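Local coordinates for macrolide 2'-phosphotransferase MphH (Brachybacterium faecium, PDB 5UXD), which binds azithromycin and, as a kinase-like member of the APH phosphotransferase family, probably transfers phosphate from a guanine nucleotide to the 2'-hydroxyl of macrolide antibiotics, at residues A[11-16]-A[50-55]; A[26-31]-A[36-41]; A[227-232]-A[243-248]; A[239-244]-A[258-263]. All coordinates share one frame; numbering follows the deposited sequence.

Interaction 1 of 4, residues A[11-16]-A[50-55]; sequences LDLAAR and LRLPRR
Helix 7-16 lies against strand 47-53, its backbone held off by leucine side chains, with the Leu13 and Leu52 CA atoms 9.7 Å apart and those of Ala14 and Leu50 8.4 Å apart. This is the packing of an N-terminal helix on one face of the antiparallel sheet in the smaller lobe of a kinase-like fold. Leu13 and Leu52 reach toward each other tip to tip, and Leu13 CD2 meets Leu52 CD2 at 3.5 Å, with Leu52 CG just behind. Leu13 gets its methyls there by setting CG anti to its own N (chi1 170°), whereas Leu52 takes the other course, with CG anti to the carbonyl carbon. One residue further along the helix, the short Ala14 approaches Leu50: Ala14 CB lies 4.0 Å from Leu50 CD2, a looser touch measured on one of two modelled conformers of Leu50, and doubtful to that extent. Leu21 of strand 21-22 touches both Ala14 and Leu50 and fills in beside them. Between the two leucines of the strand, Arg51 projects from the other face, where it touches Tyr93; both residues contact GDP in a structure of this protein. On the helix, Arg16 is salt-bridged to Glu89 and folds back over Leu13, its guanidinium laying one face on Leu13 CA, which sits 3.8 Å above the plane.

Interaction 2 of 4, residues A[26-31]-A[36-41]; sequences LRTEEI and RVAFAR
Two torsions bring Glu30 to Arg36: Glu30 turns sharply at chi2 (-80°), which swings its carboxylate back along the hairpin, while Arg36, with CG anti to its backbone N (chi1 -162°), runs out extended to NE. Strands 26-29 and 35-42 form this antiparallel beta hairpin in the N-terminal lobe, and the salt bridge sits near its turn. The two side chains lie side by side and point the same way, the carboxylate and guanidinium planes only 22° apart. Arg36 grips side-on: NE gives to Glu30 OE1 at 2.7 Å and NH2 to Glu30 OE2 at 3.2 Å, both into syn lone pairs. The short NE bond is clearly bent, its partner tilted from the guanidinium plane; the NH2 bond is straighter and its partner lies in the plane. Beyond the hairpin, Asp6 pairs with NH1 of the same arginine, giving it a second carboxylate. Glu30 contacts GDP in another structure of this protein; in this nucleotide-free chain, the bridge holds its carboxylate. Backbone bonds run in both directions between Arg27 and Phe39, and again between Glu29 and Val37, where Val37 N to Glu29 O is the longest at 3.2 Å. On the face toward helix 7-16, Leu26 CG meets Ala40 CB at 3.9 Å, its CD2 meets Ala38 CB, and Thr28 CG2 packs on Ala38 CB as well. Thr28 OG1 donates to Glu30 OE2 at 2.7 Å, coming from above the carboxylate plane, so that one oxygen accepts from both Thr28 and Arg36.

Interaction 3 of 4, residues A[227-232]-A[243-248]; sequences KDLMFH and VALQAY. With ZIT (azithromycin), chain C.
Leu229 CD1 sits over one face of the Tyr248 ring, 4.2 Å from its centroid, a CH-pi contact displaced a little toward the CD2-CE2 rim. The same methyl also meets Leu245 CD2 at 4.2 Å, so one branch of Leu229 enters the notch between side chains of successive turns of helix 238-250. One turn earlier on helix 238-250, Ala244 meets the ring of His232 obliquely, with Ala244 CB 3.7 Å from both His232 ND1 and His232 CE1. The histidine arrives there because its CG is anti to the backbone N (chi1 -164°), which throws the ring out toward the neighbouring helix. These contacts seat the start of helix 230-235 and the residue just before it against helix 238-250, in the helical C-terminal lobe of the kinase-like phosphotransferase fold. A chain of hydrogen bonds ties the two sides together: Tyr248 OH is hydrogen-bonded to His133 ND1 on helix 119-133, and NE2 of that histidine is bonded to Asp228 OD2. Asp228 in turn takes the backbone N-H groups of His196 and Gly197, so the residue before Leu229 is tied down within the protein interior. On the side of helix 230-235 turned from Tyr248, Phe231 reaches azithromycin. Phe231 CE1 touches ZIT C17 at 3.5 Å and Phe231 CD1 approaches ZIT C16 at 3.9 Å, while the ring of Tyr200, also of the drug pocket, meets Phe231 with the planes about 55° apart.

Interaction 4 of 4, residues A[239-244]-A[258-263]; sequences AIFEVA and GLARHC
Phe241 bridges from helix 238-250 to helix 259-268, where the axes of the short segments 239-244 and 259-263 pass 12.3 Å apart, their N-to-C directions 115° apart. The tight part lies at the outer end of the ring. With CG anti to the backbone N (chi1 -175°), the phenyl group is sent straight off its helix, and Leu259 CD2 meets its edge, in the ring plane, 3.7 Å from Phe241 CZ. The two side chains cross at about a right angle. This touch belongs to one of two conformers of Leu259 and is less certain for that reason. Ala260 CB presses in beside it, 3.8 Å from Phe241 CE2. Farther round, the packing slackens: Cys263 SG stays 4.4 Å from Phe241 CZ, a marginal touch one turn up the helix. Ala260 marks the solvent-facing margin, since it is only partly covered, whereas Phe241, Leu259 and Cys263 are buried. Leu229, His232 and Gln233 also touch the aromatic side chain, so that it is packed between three helices of the C-terminal lobe. Gly258, at the N-cap position, opens the helix that carries the partners. Across these segments the contact is wholly apolar, which implies that shape and burial hold it, with no hydrogen bond or salt bridge between the two segments.

The four contacts form two clusters on opposite sides of the chain's centre, one in each lobe. Interactions 1 and 2 have centres 10 Å apart and share a sheet: Leu52 N lies 2.6 Å from Arg36 O, a probable hydrogen bond between strands 47-53 and 35-42. They contain Arg51 and Glu30, which contact GDP in another structure of this protein. Interactions 3 and 4, centred 6 Å apart, both use helix 238-250, and Cys263 SG packs 3.6 Å from Met230 CA, beside Phe231 of the azithromycin pocket. The side chain of Cys263 is about 12 Å from the bound azithromycin. Between clusters, the nearest atoms of interactions 1 and 3 are about 18 Å apart.

Interaction 1 of 4, residues A[11-16]-A[50-55]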
# COMPACT_ATOMS: atom_id res chain seq x y z
N LEU A 11 -22.93 9.87 -15.54
CA LEU A 11 -23.41 11.14 -15.01
C LEU A 11 -24.67 10.94 -14.19
O LEU A 11 -24.87 11.62 -13.18
CB LEU A 11 -23.69 12.13 -16.15
CG LEU A 11 -22.50 12.65 -16.96
CD1 LEU A 11 -22.98 13.55 -18.11
CD2 LEU A 11 -21.52 13.39 -16.06
N ASP A 12 -25.54 10.02 -14.63
CA ASP A 12 -26.75 9.70 -13.87
C ASP A 12 -26.39 9.09 -12.53
O ASP A 12 -27.02 9.40 -11.51
CB ASP A 12 -27.65 8.74 -14.65
CG ASP A 12 -28.43 9.42 -15.76
OD1 ASP A 12 -28.61 10.66 -15.71
OD2 ASP A 12 -28.88 8.71 -16.68
N LEU A 13 -25.38 8.22 -12.51
CA LEU A 13 -24.97 7.57 -11.27
C LEU A 13 -24.49 8.59 -10.25
O LEU A 13 -24.92 8.58 -9.09
CB LEU A 13 -23.90 6.53 -11.56
CG LEU A 13 -23.18 5.92 -10.35
CD1 LEU A 13 -24.15 5.03 -9.58
CD2 LEU A 13 -21.97 5.14 -10.81
N ALA A 14 -23.60 9.49 -10.66
CA ALA A 14 -23.16 10.56 -9.77
C ALA A 14 -24.32 11.48 -9.39
O ALA A 14 -24.45 11.87 -8.22
CB ALA A 14 -22.04 11.37 -10.44
N ALA A 15 -25.17 11.83 -10.36
CA ALA A 15 -26.26 12.77 -10.09
C ALA A 15 -27.19 12.24 -9.01
O ALA A 15 -27.59 12.98 -8.11
CB ALA A 15 -27.05 13.04 -11.38
N ARG A 16 -27.52 10.95 -9.06
CA ARG A 16 -28.44 10.40 -8.07
C ARG A 16 -27.83 10.33 -6.68
O ARG A 16 -28.56 10.13 -5.70
CB ARG A 16 -28.93 9.02 -8.52
CG ARG A 16 -27.96 7.88 -8.26
CD ARG A 16 -28.58 6.54 -8.66
NE ARG A 16 -28.76 6.45 -10.11
CZ ARG A 16 -28.16 5.55 -10.89
NH1 ARG A 16 -27.35 4.63 -10.38
NH2 ARG A 16 -28.38 5.57 -12.20
N LEU A 50 -14.11 8.95 -8.89
CA LEU A 50 -15.23 8.04 -8.68
C LEU A 50 -14.70 6.61 -8.74
O LEU A 50 -13.96 6.26 -9.66
CB LEU A 50 -16.32 8.26 -9.73
CG LEU A 50 -17.12 9.56 -9.56
CD1 LEU A 50 -16.35 10.76 -10.13
CD2 LEU A 50 -18.49 9.45 -10.21
N ARG A 51 -15.08 5.80 -7.75
CA ARG A 51 -14.72 4.38 -7.73
C ARG A 51 -16.01 3.57 -7.82
O ARG A 51 -16.90 3.73 -6.98
CB ARG A 51 -13.95 4.01 -6.46
CG ARG A 51 -12.70 4.82 -6.23
CD ARG A 51 -12.07 4.47 -4.89
NE ARG A 51 -11.46 3.14 -4.89
CZ ARG A 51 -11.36 2.36 -3.82
NH1 ARG A 51 -11.84 2.76 -2.65
NH2 ARG A 51 -10.77 1.18 -3.91
N LEU A 52 -16.11 2.73 -8.85
CA LEU A 52 -17.32 1.95 -9.08
C LEU A 52 -17.07 0.48 -8.76
O LEU A 52 -16.34 -0.18 -9.51
CB LEU A 52 -17.81 2.11 -10.52
CG LEU A 52 -18.54 3.42 -10.83
CD1 LEU A 52 -17.59 4.62 -10.88
CD2 LEU A 52 -19.27 3.27 -12.14
N PRO A 53 -17.65 -0.07 -7.69
CA PRO A 53 -17.37 -1.47 -7.34
C PRO A 53 -17.88 -2.43 -8.40
O PRO A 53 -19.05 -2.38 -8.79
CB PRO A 53 -18.10 -1.66 -6.00
CG PRO A 53 -18.29 -0.24 -5.47
CD PRO A 53 -18.49 0.61 -6.70
N ARG A 54 -16.98 -3.30 -8.89
CA ARG A 54 -17.33 -4.21 -9.97
C ARG A 54 -18.23 -5.36 -9.52
O ARG A 54 -19.02 -5.87 -10.32
CB ARG A 54 -16.07 -4.78 -10.62
CG ARG A 54 -15.24 -3.76 -11.38
CD ARG A 54 -14.16 -4.48 -12.21
NE ARG A 54 -13.24 -3.54 -12.86
CZ ARG A 54 -13.48 -2.95 -14.03
NH1 ARG A 54 -14.62 -3.19 -14.67
NH2 ARG A 54 -12.60 -2.12 -14.56
N ARG A 55 -18.10 -5.79 -8.26
CA ARG A 55 -18.82 -6.94 -7.72
C ARG A 55 -19.11 -6.66 -6.25
O ARG A 55 -18.32 -5.99 -5.58
CB ARG A 55 -18.00 -8.24 -7.83
CG ARG A 55 -17.39 -8.54 -9.18
CD ARG A 55 -16.43 -9.72 -9.10
NE ARG A 55 -15.34 -9.49 -8.15
CZ ARG A 55 -14.26 -8.75 -8.41
NH1 ARG A 55 -14.13 -8.17 -9.59
NH2 ARG A 55 -13.32 -8.60 -7.49

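Interaction 2 of 4, residues A[26-31]-A[36-41]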
# COMPACT_ATOMS: atom_id res chain seq x y z
N LEU A 26 -15.15 14.14 -18.27
CA LEU A 26 -15.15 12.82 -17.65
C LEU A 26 -14.22 11.88 -18.40
O LEU A 26 -14.26 11.81 -19.63
CB LEU A 26 -16.56 12.24 -17.59
CG LEU A 26 -16.69 11.21 -16.47
CD1 LEU A 26 -18.03 11.35 -15.79
CD2 LEU A 26 -16.49 9.80 -17.02
N ARG A 27 -13.36 11.17 -17.66
CA ARG A 27 -12.46 10.16 -18.19
C ARG A 27 -12.54 8.94 -17.30
O ARG A 27 -12.93 9.02 -16.13
CB ARG A 27 -11.01 10.67 -18.26
CG ARG A 27 -10.80 11.84 -19.22
CD ARG A 27 -9.32 12.24 -19.30
NE ARG A 27 -8.79 12.07 -20.66
CZ ARG A 27 -8.64 13.05 -21.54
NH1 ARG A 27 -9.00 14.30 -21.21
NH2 ARG A 27 -8.15 12.80 -22.74
N THR A 28 -12.18 7.77 -17.84
CA THR A 28 -12.22 6.55 -17.04
C THR A 28 -10.90 5.80 -17.14
O THR A 28 -10.20 5.86 -18.16
CB THR A 28 -13.36 5.61 -17.46
OG1 THR A 28 -13.23 5.28 -18.85
CG2 THR A 28 -14.73 6.25 -17.20
N GLU A 29 -10.57 5.11 -16.05
CA GLU A 29 -9.54 4.07 -16.03
C GLU A 29 -10.25 2.73 -15.86
O GLU A 29 -10.88 2.48 -14.83
CB GLU A 29 -8.55 4.31 -14.88
CG GLU A 29 -7.55 3.19 -14.72
CD GLU A 29 -6.61 3.09 -15.91
OE1 GLU A 29 -5.71 3.95 -16.02
OE2 GLU A 29 -6.78 2.16 -16.73
N GLU A 30 -10.15 1.88 -16.88
CA GLU A 30 -10.89 0.62 -16.91
C GLU A 30 -10.08 -0.58 -16.44
O GLU A 30 -10.62 -1.69 -16.40
CB GLU A 30 -11.41 0.35 -18.33
CG GLU A 30 -11.98 1.57 -19.03
CD GLU A 30 -13.41 1.88 -18.61
OE1 GLU A 30 -13.88 1.24 -17.65
OE2 GLU A 30 -14.05 2.75 -19.24
N ILE A 31 -8.81 -0.39 -16.06
CA ILE A 31 -7.91 -1.53 -15.90
C ILE A 31 -8.00 -2.21 -14.53
O ILE A 31 -7.43 -3.30 -14.36
CB ILE A 31 -6.45 -1.11 -16.15
CG1 ILE A 31 -5.62 -2.28 -16.68
CG2 ILE A 31 -5.82 -0.51 -14.89
CD1 ILE A 31 -4.14 -1.98 -16.81
N ARG A 36 -14.03 0.05 -11.28
CA ARG A 36 -13.89 0.98 -12.39
C ARG A 36 -13.71 2.37 -11.80
O ARG A 36 -14.37 2.70 -10.81
CB ARG A 36 -15.13 0.92 -13.28
CG ARG A 36 -14.96 1.49 -14.67
CD ARG A 36 -16.27 1.44 -15.41
NE ARG A 36 -16.20 2.17 -16.66
CZ ARG A 36 -17.26 2.58 -17.35
NH1 ARG A 36 -18.48 2.32 -16.90
NH2 ARG A 36 -17.09 3.26 -18.48
N VAL A 37 -12.80 3.15 -12.35
CA VAL A 37 -12.47 4.46 -11.80
C VAL A 37 -12.76 5.54 -12.83
O VAL A 37 -12.39 5.39 -14.00
CB VAL A 37 -11.00 4.53 -11.35
CG1 VAL A 37 -10.65 5.94 -10.87
CG2 VAL A 37 -10.72 3.49 -10.25
N ALA A 38 -13.42 6.62 -12.40
CA ALA A 38 -13.65 7.77 -13.26
C ALA A 38 -13.19 9.05 -12.58
O ALA A 38 -13.23 9.17 -11.35
CB ALA A 38 -15.14 7.90 -13.65
N PHE A 39 -12.74 10.00 -13.40
CA PHE A 39 -12.35 11.33 -12.95
C PHE A 39 -13.17 12.37 -13.70
O PHE A 39 -13.31 12.28 -14.93
CB PHE A 39 -10.86 11.60 -13.22
CG PHE A 39 -9.95 10.49 -12.81
CD1 PHE A 39 -9.47 10.42 -11.52
CD2 PHE A 39 -9.58 9.51 -13.72
CE1 PHE A 39 -8.63 9.39 -11.14
CE2 PHE A 39 -8.73 8.48 -13.34
CZ PHE A 39 -8.26 8.42 -12.05
N ALA A 40 -13.70 13.36 -12.98
CA ALA A 40 -14.43 14.43 -13.65
C ALA A 40 -14.36 15.68 -12.80
O ALA A 40 -14.08 15.62 -11.60
CB ALA A 40 -15.90 14.05 -13.90
N ARG A 41 -14.64 16.81 -13.43
CA ARG A 41 -14.82 18.07 -12.71
C ARG A 41 -16.29 18.26 -12.38
O ARG A 41 -17.17 17.99 -13.21
CB ARG A 41 -14.29 19.24 -13.53
CG ARG A 41 -14.11 20.52 -12.73
CD ARG A 41 -13.39 21.60 -13.54
NE ARG A 41 -12.54 21.04 -14.59
CZ ARG A 41 -11.22 20.88 -14.49
NH1 ARG A 41 -10.58 21.23 -13.37
NH2 ARG A 41 -10.54 20.38 -15.51

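Interaction 3 of 4, residues A[227-232]-A[243-248]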
# COMPACT_ATOMS: atom_id res chain seq x y z
N LYS A 227 7.55 -2.54 7.91
CA LYS A 227 6.85 -2.66 6.63
C LYS A 227 6.80 -1.33 5.89
O LYS A 227 6.86 -1.30 4.65
CB LYS A 227 5.44 -3.18 6.85
CG LYS A 227 5.37 -4.57 7.41
CD LYS A 227 3.91 -4.97 7.61
CE LYS A 227 3.17 -5.06 6.28
NZ LYS A 227 1.81 -5.66 6.45
N ASP A 228 6.70 -0.22 6.63
CA ASP A 228 6.51 1.08 6.00
C ASP A 228 7.82 1.78 5.69
O ASP A 228 7.81 2.82 5.02
CB ASP A 228 5.64 1.99 6.89
CG ASP A 228 4.17 1.59 6.88
OD1 ASP A 228 3.78 0.90 5.92
OD2 ASP A 228 3.42 1.96 7.81
N LEU A 229 8.94 1.24 6.15
CA LEU A 229 10.25 1.76 5.83
C LEU A 229 11.01 0.87 4.86
O LEU A 229 12.00 1.32 4.27
CB LEU A 229 11.09 1.93 7.11
CG LEU A 229 10.49 2.94 8.10
CD1 LEU A 229 11.14 2.79 9.49
CD2 LEU A 229 10.67 4.34 7.57
N MET A 230 10.55 -0.37 4.76
CA MET A 230 11.31 -1.32 3.86
C MET A 230 11.53 -1.00 2.35
O MET A 230 12.63 -1.15 1.70
CB MET A 230 10.70 -2.70 3.96
CG MET A 230 9.33 -2.79 3.36
SD MET A 230 8.69 -4.46 3.49
CE MET A 230 10.08 -5.38 2.84
N PHE A 231 10.52 -0.36 1.76
CA PHE A 231 10.69 -0.04 0.35
C PHE A 231 11.74 1.06 0.16
O PHE A 231 12.53 1.01 -0.80
CB PHE A 231 9.34 0.33 -0.29
CG PHE A 231 8.30 -0.78 -0.19
CD1 PHE A 231 8.43 -1.93 -0.94
CD2 PHE A 231 7.25 -0.69 0.72
CE1 PHE A 231 7.50 -2.97 -0.82
CE2 PHE A 231 6.32 -1.72 0.84
CZ PHE A 231 6.45 -2.86 0.07
N HIS A 232 11.78 2.03 1.07
CA HIS A 232 12.85 3.02 1.06
C HIS A 232 14.20 2.36 1.34
O HIS A 232 15.21 2.68 0.69
CB HIS A 232 12.56 4.11 2.08
CG HIS A 232 13.38 5.36 1.90
ND1 HIS A 232 14.38 5.71 2.77
CD2 HIS A 232 13.36 6.32 0.95
CE1 HIS A 232 14.94 6.84 2.37
NE2 HIS A 232 14.34 7.23 1.26
N VAL A 243 18.91 9.10 6.89
CA VAL A 243 18.19 10.38 7.00
C VAL A 243 16.71 10.13 7.28
O VAL A 243 16.08 10.84 8.09
CB VAL A 243 18.38 11.21 5.71
CG1 VAL A 243 17.35 12.34 5.62
CG2 VAL A 243 19.80 11.79 5.62
N ALA A 244 16.12 9.13 6.63
CA ALA A 244 14.73 8.75 6.89
C ALA A 244 14.54 8.26 8.32
O ALA A 244 13.56 8.61 8.97
CB ALA A 244 14.29 7.67 5.90
N LEU A 245 15.47 7.42 8.80
CA LEU A 245 15.40 6.94 10.18
C LEU A 245 15.51 8.08 11.19
O LEU A 245 14.88 8.03 12.25
CB LEU A 245 16.52 5.93 10.41
CG LEU A 245 16.34 4.55 9.80
CD1 LEU A 245 17.62 3.72 10.06
CD2 LEU A 245 15.13 3.88 10.43
N GLN A 246 16.35 9.08 10.91
CA GLN A 246 16.48 10.21 11.83
C GLN A 246 15.18 11.00 11.92
O GLN A 246 14.71 11.34 13.01
CB GLN A 246 17.64 11.11 11.39
CG GLN A 246 17.67 12.46 12.07
CD GLN A 246 18.27 12.36 13.47
OE1 GLN A 246 19.00 11.42 13.76
NE2 GLN A 246 17.95 13.33 14.33
N ALA A 247 14.57 11.29 10.76
CA ALA A 247 13.27 11.97 10.76
C ALA A 247 12.20 11.11 11.43
O ALA A 247 11.34 11.63 12.15
CB ALA A 247 12.87 12.33 9.32
N TYR A 248 12.25 9.79 11.23
CA TYR A 248 11.31 8.89 11.91
C TYR A 248 11.43 9.01 13.43
O TYR A 248 10.42 9.15 14.14
CB TYR A 248 11.59 7.45 11.46
CG TYR A 248 10.65 6.40 12.00
CD1 TYR A 248 9.28 6.48 11.79
CD2 TYR A 248 11.15 5.30 12.68
CE1 TYR A 248 8.42 5.50 12.28
CE2 TYR A 248 10.31 4.32 13.17
CZ TYR A 248 8.94 4.42 12.96
OH TYR A 248 8.11 3.44 13.43
C1 ZIT C . 6.64 -4.38 -5.41
C2 ZIT C . 5.28 -4.69 -4.71
C3 ZIT C . 4.90 -6.08 -5.16
C4 ZIT C . 3.93 -5.87 -6.35
C5 ZIT C . 3.41 -7.20 -6.92
C6 ZIT C . 4.04 -7.42 -8.26
C7 ZIT C . 3.30 -6.63 -9.36
C8 ZIT C . 3.98 -6.89 -10.75
C9 ZIT C . 4.79 -5.64 -11.21
N10 ZIT C . 6.18 -5.61 -10.53
C11 ZIT C . 6.71 -4.27 -10.32
C12 ZIT C . 7.45 -4.22 -8.98
C13 ZIT C . 7.76 -2.83 -8.43
C14 ZIT C . 7.99 -2.93 -6.92
C15 ZIT C . 8.61 -1.64 -6.41
C16 ZIT C . 8.64 -1.64 -4.85
C17 ZIT C . 5.40 -4.47 -3.23
C18 ZIT C . 2.82 -4.95 -5.90
C19 ZIT C . 4.02 -8.92 -8.58
C20 ZIT C . 2.97 -7.24 -11.73
C21 ZIT C . 7.11 -6.49 -11.25
C22 ZIT C . 7.62 -3.86 -11.46
C23 ZIT C . 6.62 -1.83 -8.69
O1 ZIT C . 7.57 -5.15 -5.31
O6 ZIT C . 5.39 -6.98 -8.25
O12 ZIT C . 8.66 -4.94 -9.05
O13 ZIT C . 8.97 -2.34 -9.05
O14 ZIT C . 6.74 -3.11 -6.23
C1A ZIT C . 1.27 -7.97 -6.16
C2A ZIT C . -0.22 -7.68 -6.22
C3A ZIT C . -0.91 -8.43 -5.14
C4A ZIT C . -0.62 -9.87 -5.24
C5A ZIT C . 0.87 -10.20 -5.42
C6A ZIT C . 1.09 -11.60 -5.80
C7A ZIT C . -2.94 -8.71 -6.44
C8A ZIT C . -3.10 -8.73 -4.07
O1A ZIT C . 1.99 -7.16 -7.06
O2A ZIT C . -0.48 -6.28 -6.09
N3A ZIT C . -2.39 -8.17 -5.23
O5A ZIT C . 1.52 -9.38 -6.46
C1B ZIT C . 5.30 -7.74 -3.46
C2B ZIT C . 4.91 -7.93 -2.01
C3B ZIT C . 3.81 -8.93 -1.84
C4B ZIT C . 4.14 -10.20 -2.53
C5B ZIT C . 4.42 -9.95 -3.98
C6B ZIT C . 4.70 -11.28 -4.62
C7B ZIT C . 3.61 -9.17 -0.29
C8B ZIT C . 1.78 -7.62 -1.64
O1B ZIT C . 4.34 -6.92 -4.11
O3B ZIT C . 2.60 -8.43 -2.44
O4B ZIT C . 2.99 -11.07 -2.49
O5B ZIT C . 5.53 -9.01 -4.21

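Interaction 4 of 4, residues A[239-244]-A[258-263]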
# COMPACT_ATOMS: atom_id res chain seq x y z
N ALA A 239 23.06 5.88 3.40
CA ALA A 239 23.06 7.14 4.15
C ALA A 239 21.75 7.90 3.99
O ALA A 239 21.42 8.72 4.86
CB ALA A 239 24.23 8.03 3.71
N ILE A 240 21.02 7.64 2.91
CA ILE A 240 19.73 8.29 2.71
C ILE A 240 18.65 7.59 3.54
O ILE A 240 17.78 8.23 4.12
CB ILE A 240 19.39 8.31 1.21
CG1 ILE A 240 20.44 9.09 0.43
CG2 ILE A 240 18.00 8.90 0.98
CD1 ILE A 240 20.52 10.56 0.81
N PHE A 241 18.71 6.25 3.63
CA PHE A 241 17.83 5.57 4.58
C PHE A 241 18.07 6.07 6.00
O PHE A 241 17.12 6.21 6.78
CB PHE A 241 18.01 4.05 4.51
CG PHE A 241 17.03 3.28 5.39
CD1 PHE A 241 15.68 3.34 5.12
CD2 PHE A 241 17.46 2.53 6.48
CE1 PHE A 241 14.76 2.65 5.90
CE2 PHE A 241 16.54 1.82 7.29
CZ PHE A 241 15.19 1.89 6.99
N GLU A 242 19.33 6.37 6.35
CA GLU A 242 19.59 6.88 7.70
C GLU A 242 18.95 8.25 7.92
O GLU A 242 18.51 8.54 9.04
CB GLU A 242 21.11 6.91 7.95
CG GLU A 242 21.51 7.54 9.29
CD GLU A 242 20.75 6.97 10.48
OE1 GLU A 242 20.30 7.76 11.34
OE2 GLU A 242 20.61 5.73 10.57
N VAL A 243 18.91 9.10 6.89
CA VAL A 243 18.19 10.38 7.00
C VAL A 243 16.71 10.13 7.28
O VAL A 243 16.08 10.84 8.09
CB VAL A 243 18.38 11.21 5.71
CG1 VAL A 243 17.35 12.34 5.62
CG2 VAL A 243 19.80 11.79 5.62
N ALA A 244 16.12 9.13 6.63
CA ALA A 244 14.73 8.75 6.89
C ALA A 244 14.54 8.26 8.32
O ALA A 244 13.56 8.61 8.97
CB ALA A 244 14.29 7.67 5.90
N GLY A 258 18.71 -3.61 14.32
CA GLY A 258 18.70 -4.44 13.13
C GLY A 258 17.57 -4.17 12.15
O GLY A 258 17.26 -5.03 11.32
N LEU A 259 16.97 -2.97 12.22
CA LEU A 259 15.80 -2.70 11.37
C LEU A 259 16.17 -2.71 9.89
O LEU A 259 15.42 -3.26 9.08
CB LEU A 259 15.15 -1.38 11.76
CG LEU A 259 13.82 -0.96 11.09
CD1 LEU A 259 12.97 -0.14 12.06
CD2 LEU A 259 14.06 -0.19 9.82
N ALA A 260 17.30 -2.12 9.52
CA ALA A 260 17.65 -2.08 8.10
C ALA A 260 17.91 -3.50 7.59
O ALA A 260 17.46 -3.86 6.49
CB ALA A 260 18.84 -1.16 7.84
N ARG A 261 18.59 -4.31 8.40
CA ARG A 261 18.82 -5.71 8.05
C ARG A 261 17.50 -6.43 7.81
O ARG A 261 17.30 -7.08 6.78
CB ARG A 261 19.63 -6.38 9.17
CG ARG A 261 19.77 -7.90 9.09
CD ARG A 261 20.28 -8.48 10.43
NE ARG A 261 21.49 -7.80 10.88
CZ ARG A 261 21.84 -7.63 12.16
NH1 ARG A 261 21.06 -8.10 13.13
NH2 ARG A 261 22.96 -6.99 12.46
N HIS A 262 16.58 -6.31 8.78
CA HIS A 262 15.23 -6.86 8.69
C HIS A 262 14.52 -6.46 7.39
O HIS A 262 13.91 -7.30 6.73
CB HIS A 262 14.44 -6.37 9.92
CG HIS A 262 13.05 -6.91 10.03
ND1 HIS A 262 12.76 -8.25 10.02
CD2 HIS A 262 11.86 -6.27 10.21
CE1 HIS A 262 11.45 -8.42 10.17
NE2 HIS A 262 10.89 -7.23 10.28
N CYS A 263 14.61 -5.18 7.02
CA CYS A 263 13.91 -4.70 5.82
C CYS A 263 14.36 -5.45 4.57
O CYS A 263 13.53 -5.87 3.75
CB CYS A 263 14.15 -3.19 5.62
SG CYS A 263 13.29 -2.11 6.75